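Local coordinates for protein spherulin-4 (Aspergillus clavatus, PDB 5C5G) that is a glycoside hydrolase that probably cleaves galactosaminogalactan and, as in a related Aspergillus, probably takes part in making this polysaccharide, at residues Leu14-Glu27 against Asp55-Tyr68. Residues are numbered along the deposited sequence; the frame is centred on the assembly and turned at random.
Sequences LYVYPAPGAWDPLE and DGNYTREIPKLASY. With EDO (1,2-ethanediol), chain B.
Tyr17 OH donates to Asp55 OD2 at 2.6 Å, on the syn side but tilted out of the carboxylate plane, and accepts from Asn57 ND2 at 2.9 Å, along a nearly straight N-H (167°) that keeps to the amide plane. Two bonds therefore fix the phenol oxygen at the N-terminus of helix 56-66, where Asp55 is the N-cap: its other oxygen, OD1, accepts from Tyr58 N and weakly from Asn57 N. Toward the far end of the interface, Glu27 OE2 receives the proton of Tyr68 OH (2.7 Å) on its anti lone pair, the one away from the other carboxylate oxygen; with CG anti to the backbone N (chi1 -166°) and an extended chain, Glu27 reaches Tyr68, just beyond helix 56-66.

Between these anchors, Arg60 grips Asn57 OD1 end-on with NH1 and NH2. Arg60 and Lys64 both form salt bridges with Glu61, Arg60 side-on through NE and NH2 to OE2, Lys64 NZ to OE1. Water 2 extends this network across the contact, accepting from Gly21 N and donating to Glu61 OE2.

Underneath lies the apolar layer. Pro18 CG sits 3.4 Å from the centroid of the Tyr58 ring and 2° off its normal, a CH-pi contact over the face. Trp23 has Leu14 CD2 over the centre of one face and Pro18 CB toward the rim of the opposite one; its NE1 donates to Val16 O at 2.9 Å, which restrains the indole. Across the interface, Trp23 CE3 meets Leu65 CD1 at 3.5 Å, and Glu61 CB also approaches CE3 obliquely. Water 1 joins Leu14 O to Tyr58 OH.

The arrangement belongs to a (beta/alpha)8 barrel: the loop after strand 9-13, carrying the N-acetylgalactosamine-binding Tyr15, and the start of helix 24-32 pack against the next barrel helix, 56-66.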
ATOM      1  N   LEU A  14      -6.986  -0.729   0.707  1.00  9.43           N
ATOM      2  CA  LEU A  14      -8.347  -1.146   0.406  1.00 11.01           C
ATOM      3  C   LEU A  14      -9.041  -1.581   1.679  1.00 10.84           C
ATOM      4  O   LEU A  14      -9.286  -2.768   1.910  1.00 12.23           O
ATOM      5  CB  LEU A  14      -8.345  -2.263  -0.643  1.00 10.69           C
ATOM      6  CG  LEU A  14      -9.713  -2.690  -1.168  1.00 12.12           C
ATOM      7  CD1 LEU A  14     -10.372  -1.541  -1.905  1.00 13.38           C
ATOM      8  CD2 LEU A  14      -9.590  -3.887  -2.075  1.00 13.57           C
ATOM      9  N   TYR A  15      -9.337  -0.609   2.527  1.00 10.61           N
ATOM     10  CA  TYR A  15      -9.954  -0.898   3.824  1.00 10.53           C
ATOM     11  C   TYR A  15     -11.462  -0.682   3.702  1.00 13.86           C
ATOM     12  O   TYR A  15     -12.117  -0.170   4.608  1.00 19.06           O
ATOM     13  CB  TYR A  15      -9.348  -0.046   4.951  1.00 11.32           C
ATOM     14  CG  TYR A  15      -7.833  -0.074   5.028  1.00 11.30           C
ATOM     15  CD1 TYR A  15      -7.085  -1.069   4.399  1.00 11.37           C
ATOM     16  CD2 TYR A  15      -7.149   0.927   5.689  1.00 12.21           C
ATOM     17  CE1 TYR A  15      -5.717  -1.075   4.465  1.00 11.40           C
ATOM     18  CE2 TYR A  15      -5.756   0.930   5.756  1.00 13.34           C
ATOM     19  CZ  TYR A  15      -5.053  -0.077   5.118  1.00 12.24           C
ATOM     20  OH  TYR A  15      -3.676  -0.071   5.159  1.00 14.48           O
ATOM     21  N   VAL A  16     -11.974  -1.006   2.532  1.00 15.05           N
ATOM     22  CA  VAL A  16     -13.387  -1.054   2.221  1.00 15.00           C
ATOM     23  C   VAL A  16     -13.876  -2.448   2.542  1.00 12.26           C
ATOM     24  O   VAL A  16     -13.296  -3.413   2.084  1.00 13.70           O
ATOM     25  CB  VAL A  16     -13.561  -0.844   0.695  1.00 18.98           C
ATOM     26  CG1 VAL A  16     -15.008  -0.894   0.293  1.00 21.10           C
ATOM     27  CG2 VAL A  16     -12.926   0.477   0.243  1.00 24.20           C
ATOM     28  N   TYR A  17     -14.943  -2.568   3.322  1.00 14.96           N
ATOM     29  CA  TYR A  17     -15.456  -3.893   3.617  1.00 16.11           C
ATOM     30  C   TYR A  17     -16.031  -4.530   2.333  1.00 13.65           C
ATOM     31  O   TYR A  17     -16.788  -3.885   1.619  1.00 15.40           O
ATOM     32  CB  TYR A  17     -16.521  -3.843   4.710  1.00 16.29           C
ATOM     33  CG  TYR A  17     -16.994  -5.223   5.056  1.00 18.08           C
ATOM     34  CD1 TYR A  17     -16.236  -6.036   5.877  1.00 18.24           C
ATOM     35  CD2 TYR A  17     -18.165  -5.738   4.516  1.00 18.40           C
ATOM     36  CE1 TYR A  17     -16.625  -7.318   6.164  1.00 19.68           C
ATOM     37  CE2 TYR A  17     -18.571  -7.026   4.808  1.00 19.63           C
ATOM     38  CZ  TYR A  17     -17.793  -7.807   5.634  1.00 18.16           C
ATOM     39  OH  TYR A  17     -18.173  -9.090   5.926  1.00 20.34           O
ATOM     40  N   PRO A  18     -15.666  -5.794   2.038  1.00 13.97           N
ATOM     41  CA  PRO A  18     -16.024  -6.423   0.754  1.00 15.51           C
ATOM     42  C   PRO A  18     -17.461  -6.948   0.660  1.00 14.98           C
ATOM     43  O   PRO A  18     -17.691  -8.097   0.273  1.00 17.10           O
ATOM     44  CB  PRO A  18     -15.009  -7.565   0.639  1.00 15.02           C
ATOM     45  CG  PRO A  18     -14.687  -7.907   2.048  1.00 15.89           C
ATOM     46  CD  PRO A  18     -14.696  -6.613   2.787  1.00 14.95           C
ATOM     47  N   ALA A  19     -18.418  -6.097   0.991  1.00 15.97           N
ATOM     48  CA  ALA A  19     -19.804  -6.398   0.687  1.00 18.19           C
ATOM     49  C   ALA A  19     -19.933  -6.589  -0.823  1.00 19.51           C
ATOM     50  O   ALA A  19     -19.117  -6.066  -1.582  1.00 18.71           O
ATOM     51  CB  ALA A  19     -20.687  -5.272   1.142  1.00 19.06           C
ATOM     52  N   PRO A  20     -20.933  -7.358  -1.268  1.00 20.34           N
ATOM     53  CA  PRO A  20     -21.106  -7.508  -2.715  1.00 20.36           C
ATOM     54  C   PRO A  20     -21.114  -6.155  -3.428  1.00 21.05           C
ATOM     55  O   PRO A  20     -21.829  -5.239  -3.017  1.00 22.30           O
ATOM     56  CB  PRO A  20     -22.455  -8.231  -2.825  1.00 24.03           C
ATOM     57  CG  PRO A  20     -22.510  -9.038  -1.568  1.00 24.31           C
ATOM     58  CD  PRO A  20     -21.902  -8.170  -0.513  1.00 21.61           C
ATOM     59  N   GLY A  21     -20.290  -6.034  -4.464  1.00 20.79           N
ATOM     60  CA  GLY A  21     -20.199  -4.813  -5.243  1.00 21.58           C
ATOM     61  C   GLY A  21     -19.252  -3.757  -4.700  1.00 20.46           C
ATOM     62  O   GLY A  21     -18.867  -2.843  -5.438  1.00 21.02           O
ATOM     63  N   ALA A  22     -18.826  -3.876  -3.440  1.00 17.72           N
ATOM     64  CA  ALA A  22     -18.078  -2.799  -2.804  1.00 17.25           C
ATOM     65  C   ALA A  22     -16.724  -2.544  -3.452  1.00 16.25           C
ATOM     66  O   ALA A  22     -16.234  -1.414  -3.443  1.00 18.03           O
ATOM     67  CB  ALA A  22     -17.899  -3.066  -1.316  1.00 19.83           C
ATOM     68  N   TRP A  23     -16.086  -3.593  -3.962  1.00 15.09           N
ATOM     69  CA  TRP A  23     -14.777  -3.465  -4.577  1.00 13.89           C
ATOM     70  C   TRP A  23     -14.851  -3.233  -6.089  1.00 15.22           C
ATOM     71  O   TRP A  23     -13.807  -3.125  -6.739  1.00 15.10           O
ATOM     72  CB  TRP A  23     -13.924  -4.689  -4.243  1.00 13.44           C
ATOM     73  CG  TRP A  23     -13.472  -4.739  -2.817  1.00 13.37           C
ATOM     74  CD1 TRP A  23     -13.739  -3.840  -1.833  1.00 14.02           C
ATOM     75  CD2 TRP A  23     -12.654  -5.749  -2.226  1.00 12.37           C
ATOM     76  NE1 TRP A  23     -13.128  -4.225  -0.657  1.00 13.87           N
ATOM     77  CE2 TRP A  23     -12.457  -5.396  -0.873  1.00 12.01           C
ATOM     78  CE3 TRP A  23     -12.064  -6.920  -2.710  1.00 14.17           C
ATOM     79  CZ2 TRP A  23     -11.695  -6.171  -0.002  1.00 13.50           C
ATOM     80  CZ3 TRP A  23     -11.302  -7.688  -1.843  1.00 14.39           C
ATOM     81  CH2 TRP A  23     -11.131  -7.310  -0.505  1.00 13.73           C
ATOM     82  N   ASP A  24     -16.062  -3.104  -6.627  1.00 15.53           N
ATOM     83  CA  ASP A  24     -16.234  -2.931  -8.061  1.00 15.67           C
ATOM     84  C   ASP A  24     -15.456  -1.746  -8.626  1.00 15.56           C
ATOM     85  O   ASP A  24     -14.887  -1.861  -9.700  1.00 15.34           O
ATOM     86  CB  ASP A  24     -17.713  -2.780  -8.429  1.00 19.72           C
ATOM     87  CG  ASP A  24     -18.480  -4.107  -8.420  1.00 22.68           C
ATOM     88  OD1 ASP A  24     -17.929  -5.152  -8.021  1.00 22.63           O
ATOM     89  OD2 ASP A  24     -19.660  -4.095  -8.822  1.00 26.42           O
ATOM     90  N   PRO A  25     -15.413  -0.604  -7.918  1.00 14.45           N
ATOM     91  CA  PRO A  25     -14.679   0.515  -8.529  1.00 15.45           C
ATOM     92  C   PRO A  25     -13.191   0.233  -8.689  1.00 13.95           C
ATOM     93  O   PRO A  25     -12.553   0.805  -9.577  1.00 13.59           O
ATOM     94  CB  PRO A  25     -14.908   1.663  -7.544  1.00 16.45           C
ATOM     95  CG  PRO A  25     -16.197   1.335  -6.878  1.00 16.78           C
ATOM     96  CD  PRO A  25     -16.158  -0.173  -6.730  1.00 15.61           C
ATOM     97  N   LEU A  26     -12.643  -0.643  -7.855  1.00 12.39           N
ATOM     98  CA  LEU A  26     -11.261  -1.049  -8.002  1.00 11.99           C
ATOM     99  C   LEU A  26     -11.138  -2.060  -9.135  1.00 12.42           C
ATOM    100  O   LEU A  26     -10.264  -1.938 -10.007  1.00 13.00           O
ATOM    101  CB  LEU A  26     -10.707  -1.627  -6.694  1.00 11.75           C
ATOM    102  CG  LEU A  26      -9.318  -2.257  -6.804  1.00 11.58           C
ATOM    103  CD1 LEU A  26      -8.277  -1.265  -7.268  1.00 11.90           C
ATOM    104  CD2 LEU A  26      -8.913  -2.844  -5.473  1.00 13.22           C
ATOM    105  N   GLU A  27     -12.008  -3.057  -9.159  1.00 13.09           N
ATOM    106  CA  GLU A  27     -11.900  -4.041 -10.213  1.00 13.92           C
ATOM    107  C   GLU A  27     -12.062  -3.378 -11.566  1.00 15.12           C
ATOM    108  O   GLU A  27     -11.402  -3.758 -12.532  1.00 15.72           O
ATOM    109  CB  GLU A  27     -12.909  -5.167 -10.042  1.00 16.95           C
ATOM    110  CG  GLU A  27     -12.580  -6.346 -10.942  1.00 19.91           C
ATOM    111  CD  GLU A  27     -13.529  -7.494 -10.794  1.00 22.02           C
ATOM    112  OE1 GLU A  27     -14.393  -7.460  -9.888  1.00 24.74           O
ATOM    113  OE2 GLU A  27     -13.406  -8.433 -11.600  1.00 23.14           O
ATOM    114  N   ASP A  55     -13.665 -13.648   6.758  1.00 14.71           N
ATOM    115  CA  ASP A  55     -15.068 -14.001   6.596  1.00 17.27           C
ATOM    116  C   ASP A  55     -15.429 -14.320   5.144  1.00 16.11           C
ATOM    117  O   ASP A  55     -14.591 -14.224   4.250  1.00 16.20           O
ATOM    118  CB  ASP A  55     -15.979 -12.960   7.262  1.00 17.30           C
ATOM    119  CG  ASP A  55     -16.137 -11.673   6.474  1.00 19.63           C
ATOM    120  OD1 ASP A  55     -15.928 -11.636   5.246  1.00 17.61           O
ATOM    121  OD2 ASP A  55     -16.561 -10.683   7.118  1.00 21.78           O
ATOM    122  N   GLY A  56     -16.671 -14.709   4.916  1.00 17.09           N
ATOM    123  CA  GLY A  56     -17.080 -15.218   3.621  1.00 17.09           C
ATOM    124  C   GLY A  56     -17.087 -14.172   2.531  1.00 18.46           C
ATOM    125  O   GLY A  56     -16.971 -14.491   1.350  1.00 18.99           O
ATOM    126  N   ASN A  57     -17.258 -12.915   2.914  1.00 16.88           N
ATOM    127  CA  ASN A  57     -17.146 -11.834   1.943  1.00 16.27           C
ATOM    128  C   ASN A  57     -15.706 -11.694   1.470  1.00 15.29           C
ATOM    129  O   ASN A  57     -15.455 -11.585   0.268  1.00 15.79           O
ATOM    130  CB  ASN A  57     -17.664 -10.524   2.530  1.00 19.06           C
ATOM    131  CG  ASN A  57     -19.183 -10.467   2.583  1.00 20.99           C
ATOM    132  OD1 ASN A  57     -19.865 -10.749   1.594  1.00 22.47           O
ATOM    133  ND2 ASN A  57     -19.720 -10.099   3.738  1.00 21.31           N
ATOM    134  N   TYR A  58     -14.750 -11.713   2.401  1.00 13.78           N
ATOM    135  CA  TYR A  58     -13.347 -11.673   2.023  1.00 13.34           C
ATOM    136  C   TYR A  58     -12.957 -12.897   1.208  1.00 13.86           C
ATOM    137  O   TYR A  58     -12.220 -12.786   0.225  1.00 13.62           O
ATOM    138  CB  TYR A  58     -12.448 -11.549   3.266  1.00 12.90           C
ATOM    139  CG  TYR A  58     -12.282 -10.122   3.731  1.00 13.43           C
ATOM    140  CD1 TYR A  58     -11.397  -9.285   3.075  1.00 13.21           C
ATOM    141  CD2 TYR A  58     -13.005  -9.602   4.789  1.00 15.59           C
ATOM    142  CE1 TYR A  58     -11.230  -7.983   3.452  1.00 14.64           C
ATOM    143  CE2 TYR A  58     -12.844  -8.266   5.168  1.00 14.66           C
ATOM    144  CZ  TYR A  58     -11.943  -7.478   4.485  1.00 15.49           C
ATOM    145  OH  TYR A  58     -11.749  -6.156   4.821  1.00 18.07           O
ATOM    146  N   THR A  59     -13.444 -14.075   1.592  1.00 13.83           N
ATOM    147  CA  THR A  59     -13.012 -15.271   0.875  1.00 15.32           C
ATOM    148  C   THR A  59     -13.585 -15.314  -0.535  1.00 16.36           C
ATOM    149  O   THR A  59     -13.004 -15.946  -1.417  1.00 17.78           O
ATOM    150  CB  THR A  59     -13.323 -16.567   1.626  1.00 17.86           C
ATOM    151  OG1 THR A  59     -14.724 -16.671   1.815  1.00 20.85           O
ATOM    152  CG2 THR A  59     -12.630 -16.583   2.970  1.00 17.95           C
ATOM    153  N   ARG A  60     -14.714 -14.641  -0.758  1.00 16.22           N
ATOM    154  CA  ARG A  60     -15.266 -14.509  -2.107  1.00 16.96           C
ATOM    155  C   ARG A  60     -14.497 -13.469  -2.936  1.00 18.09           C
ATOM    156  O   ARG A  60     -14.163 -13.708  -4.101  1.00 18.54           O
ATOM    157  CB  ARG A  60     -16.745 -14.109  -2.053  1.00 19.80           C
ATOM    158  CG  ARG A  60     -17.422 -14.015  -3.430  1.00 22.38           C
ATOM    159  CD  ARG A  60     -18.850 -13.475  -3.329  1.00 21.55           C
ATOM    160  NE  ARG A  60     -18.843 -12.095  -2.848  1.00 21.66           N
ATOM    161  CZ  ARG A  60     -19.217 -11.694  -1.637  1.00 22.22           C
ATOM    162  NH1 ARG A  60     -19.684 -12.553  -0.739  1.00 23.07           N
ATOM    163  NH2 ARG A  60     -19.117 -10.408  -1.318  1.00 22.17           N
ATOM    164  N   GLU A  61     -14.235 -12.311  -2.345  1.00 15.56           N
ATOM    165  CA  GLU A  61     -13.745 -11.167  -3.120  1.00 14.97           C
ATOM    166  C   GLU A  61     -12.233 -11.155  -3.341  1.00 13.33           C
ATOM    167  O   GLU A  61     -11.759 -10.695  -4.375  1.00 14.97           O
ATOM    168  CB  GLU A  61     -14.191  -9.854  -2.463  1.00 16.28           C
ATOM    169  CG  GLU A  61     -15.709  -9.694  -2.358  1.00 17.04           C
ATOM    170  CD  GLU A  61     -16.411  -9.540  -3.696  1.00 20.09           C
ATOM    171  OE1 GLU A  61     -15.746  -9.232  -4.709  1.00 20.28           O
ATOM    172  OE2 GLU A  61     -17.645  -9.726  -3.724  1.00 21.00           O
ATOM    173  N   ILE A  62     -11.463 -11.640  -2.380  1.00 12.52           N
ATOM    174  CA  ILE A  62     -10.018 -11.636  -2.535  1.00 12.04           C
ATOM    175  C   ILE A  62      -9.554 -12.403  -3.776  1.00 13.32           C
ATOM    176  O   ILE A  62      -8.748 -11.883  -4.537  1.00 13.03           O
ATOM    177  CB  ILE A  62      -9.313 -12.130  -1.261  1.00 12.65           C
ATOM    178  CG1 ILE A  62      -9.393 -11.035  -0.198  1.00 14.51           C
ATOM    179  CG2 ILE A  62      -7.856 -12.517  -1.536  1.00 14.37           C
ATOM    180  CD1 ILE A  62      -9.071 -11.522   1.197  1.00 19.03           C
ATOM    181  N   PRO A  63     -10.048 -13.630  -4.002  1.00 13.69           N
ATOM    182  CA  PRO A  63      -9.598 -14.357  -5.196  1.00 14.25           C
ATOM    183  C   PRO A  63      -9.908 -13.649  -6.510  1.00 15.46           C
ATOM    184  O   PRO A  63      -9.173 -13.825  -7.486  1.00 16.39           O
ATOM    185  CB  PRO A  63     -10.356 -15.689  -5.092  1.00 17.09           C
ATOM    186  CG  PRO A  63     -10.572 -15.863  -3.649  1.00 18.90           C
ATOM    187  CD  PRO A  63     -10.876 -14.488  -3.136  1.00 14.17           C
ATOM    188  N   LYS A  64     -10.981 -12.868  -6.547  1.00 14.49           N
ATOM    189  CA  LYS A  64     -11.305 -12.112  -7.753  1.00 15.75           C
ATOM    190  C   LYS A  64     -10.215 -11.096  -8.077  1.00 14.71           C
ATOM    191  O   LYS A  64      -9.833 -10.934  -9.233  1.00 16.81           O
ATOM    192  CB  LYS A  64     -12.657 -11.415  -7.616  1.00 17.43           C
ATOM    193  CG  LYS A  64     -13.815 -12.393  -7.546  1.00 20.02           C
ATOM    194  CD  LYS A  64     -15.092 -11.759  -7.006  1.00 23.49           C
ATOM    195  CE  LYS A  64     -15.532 -10.564  -7.823  1.00 25.36           C
ATOM    196  NZ  LYS A  64     -16.736  -9.921  -7.226  1.00 25.38           N
ATOM    197  N   LEU A  65      -9.711 -10.413  -7.057  1.00 13.27           N
ATOM    198  CA  LEU A  65      -8.630  -9.455  -7.286  1.00 13.00           C
ATOM    199  C   LEU A  65      -7.331 -10.168  -7.580  1.00 13.38           C
ATOM    200  O   LEU A  65      -6.560  -9.735  -8.440  1.00 14.05           O
ATOM    201  CB  LEU A  65      -8.427  -8.522  -6.086  1.00 14.09           C
ATOM    202  CG  LEU A  65      -9.568  -7.584  -5.709  1.00 14.38           C
ATOM    203  CD1 LEU A  65      -9.121  -6.675  -4.590  1.00 13.25           C
ATOM    204  CD2 LEU A  65     -10.059  -6.762  -6.891  1.00 18.70           C
ATOM    205  N   ALA A  66      -7.074 -11.253  -6.858  1.00 13.24           N
ATOM    206  CA  ALA A  66      -5.834 -12.005  -7.017  1.00 13.95           C
ATOM    207  C   ALA A  66      -5.701 -12.584  -8.423  1.00 15.78           C
ATOM    208  O   ALA A  66      -4.599 -12.847  -8.881  1.00 17.31           O
ATOM    209  CB  ALA A  66      -5.757 -13.115  -5.989  1.00 15.77           C
ATOM    210  N   SER A  67      -6.823 -12.773  -9.111  1.00 15.30           N
ATOM    211  CA  SER A  67      -6.813 -13.334 -10.456  1.00 17.07           C
ATOM    212  C   SER A  67      -6.206 -12.407 -11.508  1.00 16.83           C
ATOM    213  O   SER A  67      -5.875 -12.854 -12.605  1.00 19.24           O
ATOM    214  CB  SER A  67      -8.237 -13.714 -10.871  1.00 20.72           C
ATOM    215  OG  SER A  67      -8.998 -12.572 -11.218  1.00 28.05           O
ATOM    216  N   TYR A  68      -6.077 -11.120 -11.199  1.00 15.72           N
ATOM    217  CA  TYR A  68      -5.514 -10.162 -12.155  1.00 17.25           C
ATOM    218  C   TYR A  68      -4.008 -10.096 -12.014  1.00 14.60           C
ATOM    219  O   TYR A  68      -3.486  -9.881 -10.921  1.00 17.54           O
ATOM    220  CB  TYR A  68      -6.100  -8.774 -11.912  1.00 16.48           C
ATOM    221  CG  TYR A  68      -7.540  -8.649 -12.321  1.00 15.56           C
ATOM    222  CD1 TYR A  68      -7.880  -8.309 -13.616  1.00 18.55           C
ATOM    223  CD2 TYR A  68      -8.560  -8.862 -11.410  1.00 17.30           C
ATOM    224  CE1 TYR A  68      -9.201  -8.190 -14.003  1.00 20.64           C
ATOM    225  CE2 TYR A  68      -9.883  -8.748 -11.785  1.00 19.51           C
ATOM    226  CZ  TYR A  68     -10.200  -8.410 -13.080  1.00 19.26           C
ATOM    227  OH  TYR A  68     -11.519  -8.295 -13.471  1.00 22.59           O
TER
HETATM  228  C1  EDO B 401      -2.034   3.744   3.928  1.00 20.20           C
HETATM  229  O1  EDO B 401      -0.681   4.142   4.212  1.00 20.83           O
HETATM  230  C2  EDO B 401      -2.878   3.488   5.175  1.00 16.62           C
HETATM  231  O2  EDO B 401      -2.488   2.286   5.858  1.00 15.37           O
HETATM  232  O   HOH W   1      -9.533  -5.110   3.276  1.00 13.98           O
HETATM  233  O   HOH W   2     -18.799  -8.118  -5.585  1.00 23.87           O
HETATM  234  O   HOH W   3     -16.769  -6.285  -6.016  1.00 22.98           O